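PDB 6WIL: hemolysin activator protein CdiB from Acinetobacter baumannii ACICU, which probably secretes its partner CdiA toxin across the outer membrane, as a TpsB transporter of the Omp85 superfamily in contact-dependent growth inhibition. Local coordinates for residues Val499-Trp503 / Arg514-Ser519; Arg460-Arg464 / Tyr479-Glu483. All coordinates share one frame; numbering follows the deposited sequence.

Contact 1 of 2, residues Val499-Trp503 / Arg514-Ser519. With C8E ((hydroxyethyloxy)tri(ethyloxy)octane), chain D.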
loop_
_atom_site.group_PDB
_atom_site.type_symbol
_atom_site.label_atom_id
_atom_site.label_comp_id
_atom_site.label_asym_id
_atom_site.label_seq_id
_atom_site.Cartn_x
_atom_site.Cartn_y
_atom_site.Cartn_z
ATOM N N VAL A 499 7.687 9.088 19.628
ATOM C CA VAL A 499 7.856 8.139 20.723
ATOM C C VAL A 499 7.631 6.740 20.166
ATOM O O VAL A 499 6.538 6.437 19.670
ATOM C CB VAL A 499 6.890 8.414 21.889
ATOM C CG1 VAL A 499 7.075 7.368 22.979
ATOM C CG2 VAL A 499 7.102 9.816 22.445
ATOM N N ASP A 500 8.655 5.893 20.249
ATOM C CA ASP A 500 8.618 4.543 19.707
ATOM C C ASP A 500 8.771 3.519 20.825
ATOM O O ASP A 500 9.285 3.818 21.905
ATOM C CB ASP A 500 9.722 4.330 18.662
ATOM C CG ASP A 500 9.581 5.249 17.460
ATOM O OD1 ASP A 500 8.612 6.036 17.409
ATOM O OD2 ASP A 500 10.444 5.180 16.561
ATOM N N GLN A 501 8.331 2.292 20.541
ATOM C CA GLN A 501 8.351 1.198 21.505
ATOM C C GLN A 501 8.563 -0.116 20.770
ATOM O O GLN A 501 7.936 -0.361 19.739
ATOM C CB GLN A 501 7.047 1.115 22.307
ATOM C CG GLN A 501 6.800 2.272 23.251
ATOM C CD GLN A 501 5.442 2.191 23.916
ATOM O OE1 GLN A 501 5.285 1.563 24.965
ATOM N NE2 GLN A 501 4.448 2.824 23.306
ATOM N N GLY A 502 9.425 -0.964 21.317
ATOM C CA GLY A 502 9.648 -2.283 20.762
ATOM C C GLY A 502 9.488 -3.365 21.810
ATOM O O GLY A 502 9.714 -3.148 23.000
ATOM N N TRP A 503 9.091 -4.549 21.342
ATOM C CA TRP A 503 8.893 -5.716 22.194
ATOM C C TRP A 503 9.452 -6.945 21.499
ATOM O O TRP A 503 9.194 -7.153 20.311
ATOM C CB TRP A 503 7.409 -5.951 22.500
ATOM C CG TRP A 503 6.780 -4.965 23.416
ATOM C CD1 TRP A 503 6.806 -4.982 24.777
ATOM C CD2 TRP A 503 5.998 -3.826 23.043
ATOM N NE1 TRP A 503 6.096 -3.920 25.277
ATOM C CE2 TRP A 503 5.591 -3.192 24.233
ATOM C CE3 TRP A 503 5.607 -3.278 21.818
ATOM C CZ2 TRP A 503 4.814 -2.036 24.236
ATOM C CZ3 TRP A 503 4.836 -2.130 21.823
ATOM C CH2 TRP A 503 4.448 -1.522 23.024
ATOM N N ARG A 514 13.373 -7.233 27.128
ATOM C CA ARG A 514 12.348 -7.417 26.116
ATOM C C ARG A 514 11.670 -6.120 25.693
ATOM O O ARG A 514 10.704 -6.167 24.924
ATOM C CB ARG A 514 11.293 -8.403 26.627
ATOM C CG ARG A 514 11.863 -9.584 27.403
ATOM C CD ARG A 514 10.755 -10.525 27.860
ATOM N NE ARG A 514 9.781 -9.850 28.716
ATOM C CZ ARG A 514 8.761 -10.457 29.314
ATOM N NH1 ARG A 514 7.926 -9.759 30.071
ATOM N NH2 ARG A 514 8.575 -11.761 29.156
ATOM N N TYR A 515 12.139 -4.969 26.166
ATOM C CA TYR A 515 11.412 -3.726 25.955
ATOM C C TYR A 515 12.364 -2.570 25.688
ATOM O O TYR A 515 13.413 -2.452 26.326
ATOM C CB TYR A 515 10.529 -3.396 27.161
ATOM C CG TYR A 515 9.666 -2.176 26.955
ATOM C CD1 TYR A 515 8.492 -2.255 26.223
ATOM C CD2 TYR A 515 10.022 -0.946 27.493
ATOM C CE1 TYR A 515 7.691 -1.148 26.029
ATOM C CE2 TYR A 515 9.226 0.173 27.302
ATOM C CZ TYR A 515 8.061 0.064 26.568
ATOM O OH TYR A 515 7.257 1.164 26.369
ATOM N N LEU A 516 11.977 -1.714 24.744
ATOM C CA LEU A 516 12.704 -0.494 24.427
ATOM C C LEU A 516 11.721 0.661 24.321
ATOM O O LEU A 516 10.612 0.500 23.806
ATOM C CB LEU A 516 13.490 -0.623 23.117
ATOM C CG LEU A 516 14.780 -1.444 23.150
ATOM C CD1 LEU A 516 15.400 -1.536 21.766
ATOM C CD2 LEU A 516 15.769 -0.862 24.147
ATOM N N LEU A 517 12.136 1.824 24.815
ATOM C CA LEU A 517 11.352 3.049 24.702
ATOM C C LEU A 517 12.301 4.183 24.357
ATOM O O LEU A 517 13.183 4.520 25.153
ATOM C CB LEU A 517 10.596 3.357 25.998
ATOM C CG LEU A 517 9.866 4.704 26.032
ATOM C CD1 LEU A 517 8.601 4.669 25.196
ATOM C CD2 LEU A 517 9.560 5.135 27.458
ATOM N N GLY A 518 12.129 4.758 23.171
ATOM C CA GLY A 518 12.941 5.881 22.747
ATOM C C GLY A 518 12.094 7.072 22.358
ATOM O O GLY A 518 10.891 6.933 22.113
ATOM N N SER A 519 12.703 8.254 22.305
ATOM C CA SER A 519 11.992 9.460 21.914
ATOM C C SER A 519 12.879 10.286 20.996
ATOM O O SER A 519 14.107 10.266 21.109
ATOM C CB SER A 519 11.564 10.290 23.129
ATOM O OG SER A 519 10.638 11.294 22.751
HETATM C C1 C8E D . -2.526 -14.019 12.692
HETATM C C2 C8E D . -1.126 -13.491 12.998
HETATM C C3 C8E D . -0.908 -12.152 12.295
HETATM C C4 C8E D . 0.473 -11.607 12.654
HETATM C C5 C8E D . 0.490 -11.181 14.119
HETATM C C6 C8E D . 1.922 -10.838 14.519
HETATM C C7 C8E D . 1.901 -9.758 15.597
HETATM C C8 C8E D . 1.955 -10.407 16.977
HETATM O O9 C8E D . 3.106 -9.959 17.633
HETATM C C10 C8E D . 3.298 -10.496 18.911
HETATM C C11 C8E D . 4.704 -10.149 19.399
HETATM O O12 C8E D . 4.641 -9.676 20.715
HETATM C C13 C8E D . 5.888 -9.563 21.343
HETATM C C14 C8E D . 5.701 -9.074 22.779
HETATM O O15 C8E D . 4.504 -8.354 22.892
HETATM C C16 C8E D . 4.316 -7.758 24.145
HETATM C C17 C8E D . 3.309 -6.611 24.040
HETATM O O18 C8E D . 2.037 -7.108 23.726
HETATM C C19 C8E D . 1.001 -6.187 23.921
HETATM C C20 C8E D . 0.250 -5.956 22.609
HETATM O O21 C8E D . -0.224 -7.175 22.106
#
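Tyr515 and Trp503 are brought together by different first torsions. Tyr515 CG is anti to the backbone N (chi1 -175°), while Trp503 CG lies beside its backbone N (chi1 -71°). The two side chains run side by side and point the same way, with ring planes 57° apart. Trp503 NE1 comes in at the edge of the phenol ring, 3.1 Å from Tyr515 CD1. One face of the indole carries the detergent C8E, whose C17 lies 3.8 Å above the Trp503 ring plane, offset toward the rim.

The Tyr515 hydroxyl donates to the amide oxygen of Gln501. The modelled OH to OE1 distance of 2.5 Å is very short, so its exact length is doubtful. Leu517 CD1 touches both Gln501 CG, at 3.6 Å, and Val499 CG1, at 3.8 Å. These residues share one face of the sheet.

Asp500 and Leu516 point to the other face, where Asp500 OD2 forms a salt bridge with Arg464. Two reciprocal pairs of backbone bonds join the strands. Asp500 N reaches Gly518 O at 3.1 Å, with the return bond from Gly518 N to Asp500 O. Gly502 and Leu516 are bonded in the same way. The arrangement is an antiparallel beta hairpin of a transmembrane barrel wall, and the bound detergent is consistent with a membrane-facing outer surface.

Contact 2 of 2, residues Arg460-Arg464 / Tyr479-Glu483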
loop_
_atom_site.group_PDB
_atom_site.type_symbol
_atom_site.label_atom_id
_atom_site.label_comp_id
_atom_site.label_asym_id
_atom_site.label_seq_id
_atom_site.Cartn_x
_atom_site.Cartn_y
_atom_site.Cartn_z
ATOM N N ARG A 460 17.125 3.280 13.776
ATOM C CA ARG A 460 16.267 4.218 13.055
ATOM C C ARG A 460 15.051 3.558 12.414
ATOM O O ARG A 460 14.099 4.259 12.061
ATOM C CB ARG A 460 17.082 4.939 11.980
ATOM C CG ARG A 460 17.266 4.143 10.693
ATOM C CD ARG A 460 18.446 4.643 9.858
ATOM N NE ARG A 460 18.104 5.757 8.974
ATOM C CZ ARG A 460 18.397 7.029 9.224
ATOM N NH1 ARG A 460 19.039 7.355 10.338
ATOM N NH2 ARG A 460 18.050 7.974 8.360
ATOM N N TYR A 461 15.055 2.241 12.237
ATOM C CA TYR A 461 13.969 1.573 11.536
ATOM C C TYR A 461 13.020 0.846 12.467
ATOM O O TYR A 461 11.931 0.448 12.039
ATOM C CB TYR A 461 14.521 0.566 10.522
ATOM C CG TYR A 461 15.450 1.159 9.499
ATOM C CD1 TYR A 461 14.971 2.000 8.500
ATOM C CD2 TYR A 461 16.806 0.855 9.507
ATOM C CE1 TYR A 461 15.824 2.536 7.548
ATOM C CE2 TYR A 461 17.665 1.385 8.556
ATOM C CZ TYR A 461 17.172 2.226 7.580
ATOM O OH TYR A 461 18.025 2.757 6.633
ATOM N N SER A 462 13.405 0.649 13.705
ATOM C CA SER A 462 12.570 -0.128 14.605
ATOM C C SER A 462 12.151 0.636 15.842
ATOM O O SER A 462 10.958 0.792 16.063
ATOM C CB SER A 462 13.301 -1.431 15.014
ATOM O OG SER A 462 14.663 -1.225 15.278
ATOM N N VAL A 463 13.105 1.124 16.644
ATOM C CA VAL A 463 12.792 2.023 17.753
ATOM C C VAL A 463 13.709 3.242 17.727
ATOM O O VAL A 463 14.894 3.138 18.056
ATOM C CB VAL A 463 12.905 1.302 19.108
ATOM C CG1 VAL A 463 12.451 2.222 20.229
ATOM C CG2 VAL A 463 12.115 0.006 19.078
ATOM N N ARG A 464 13.176 4.406 17.355
ATOM C CA ARG A 464 14.021 5.589 17.227
ATOM C C ARG A 464 14.515 6.065 18.594
ATOM O O ARG A 464 13.937 5.758 19.641
ATOM C CB ARG A 464 13.274 6.714 16.510
ATOM C CG ARG A 464 13.286 6.583 14.995
ATOM C CD ARG A 464 12.322 7.559 14.359
ATOM N NE ARG A 464 10.941 7.215 14.676
ATOM C CZ ARG A 464 9.882 7.921 14.293
ATOM N NH1 ARG A 464 8.666 7.521 14.633
ATOM N NH2 ARG A 464 10.038 9.024 13.572
ATOM N N TYR A 479 6.846 -3.588 17.014
ATOM C CA TYR A 479 7.117 -2.224 17.437
ATOM C C TYR A 479 5.974 -1.320 17.009
ATOM O O TYR A 479 5.265 -1.599 16.038
ATOM C CB TYR A 479 8.459 -1.680 16.893
ATOM C CG TYR A 479 8.598 -1.562 15.387
ATOM C CD1 TYR A 479 7.907 -0.588 14.668
ATOM C CD2 TYR A 479 9.472 -2.389 14.691
ATOM C CE1 TYR A 479 8.050 -0.472 13.295
ATOM C CE2 TYR A 479 9.622 -2.279 13.319
ATOM C CZ TYR A 479 8.912 -1.318 12.627
ATOM O OH TYR A 479 9.065 -1.207 11.265
ATOM N N VAL A 480 5.793 -0.236 17.755
ATOM C CA VAL A 480 4.838 0.800 17.398
ATOM C C VAL A 480 5.558 2.140 17.454
ATOM O O VAL A 480 6.074 2.535 18.508
ATOM C CB VAL A 480 3.595 0.794 18.304
ATOM C CG1 VAL A 480 3.981 0.703 19.770
ATOM C CG2 VAL A 480 2.745 2.024 18.036
ATOM N N GLN A 481 5.626 2.815 16.314
ATOM C CA GLN A 481 6.187 4.151 16.217
ATOM C C GLN A 481 5.052 5.164 16.202
ATOM O O GLN A 481 4.061 4.987 15.487
ATOM C CB GLN A 481 7.037 4.294 14.953
ATOM C CG GLN A 481 8.206 3.328 14.881
ATOM C CD GLN A 481 8.804 3.238 13.490
ATOM O OE1 GLN A 481 8.096 3.339 12.486
ATOM N NE2 GLN A 481 10.115 3.047 13.424
ATOM N N GLN A 482 5.190 6.216 17.001
ATOM C CA GLN A 482 4.190 7.271 17.054
ATOM C C GLN A 482 4.867 8.618 16.883
ATOM O O GLN A 482 5.978 8.834 17.378
ATOM C CB GLN A 482 3.401 7.235 18.366
ATOM C CG GLN A 482 2.380 6.116 18.419
ATOM C CD GLN A 482 1.533 6.164 19.670
ATOM O OE1 GLN A 482 0.357 6.523 19.624
ATOM N NE2 GLN A 482 2.127 5.800 20.798
ATOM N N GLU A 483 4.191 9.524 16.184
ATOM C CA GLU A 483 4.805 10.782 15.792
ATOM C C GLU A 483 3.721 11.821 15.549
ATOM O O GLU A 483 2.666 11.509 14.991
ATOM C CB GLU A 483 5.664 10.596 14.535
ATOM C CG GLU A 483 6.173 11.879 13.904
ATOM C CD GLU A 483 6.869 11.621 12.584
ATOM O OE1 GLU A 483 7.868 10.869 12.578
ATOM O OE2 GLU A 483 6.406 12.151 11.550
HETATM O O HOH W 1 10.322 1.420 9.951
#
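Arg464 and Glu483 form the charged part of the contact. Arg464 NH2 donates to Glu483 OE1 at 3.0 Å, in a nearly straight bond (169°) that lies in the guanidinium plane. The arginine chain bends at chi3 (-68°) and crosses the glutamate at about a right angle. Arg464 NE forms a second salt bridge with Asp500, so its guanidinium is held from strands 476-487 and 493-505. Glu483 OE1 has a further salt bridge with Arg524.

Packing is centred on Tyr479. Ser462 CA makes a CH-pi contact over the ring, 4.1 Å from its centroid. Ser462 O sits over a ring face, 3.4 Å from Tyr479 CG. Farther along, Gln481 CB lies 3.6 Å from Arg464 NH1.

One water adds a polar link. It donates to Tyr461 O at 2.8 Å and is hydrogen-bonded to Tyr479 OH at 3.2 Å.

Arg464 is the arginine of the VRGF/Y motif. Its salt bridges to the wall are of the kind that holds this loop inside the barrel in Omp85 relatives. Strand 476-487 lies between strands 432-444 and 493-505. Elsewhere in the loop segment, Tyr461 packs against helix 8-27, and Arg460 forms a salt bridge with Asp224 of strand 217-228.

In the fold
Following the chain from the N terminus, strand 432-444 leads into a long loop before strand 476-487 resumes the barrel. Contact 2 closes that excursion, fixing residues 460-464 against the very next barrel strand. The chain then turns into strand 493-505. Contact 1 closes the following hairpin, pairing 499-503 with 514-519. The two contacts are in series, neither nested nor crossed, with centres about 7 Å apart. They join through the adjacent strands 476-487 and 493-505, where Val499 N lies 2.8 Å from Gln482 O in a probable hydrogen bond. Together they tie the inserted loop to three consecutive strands of the 16-stranded wall.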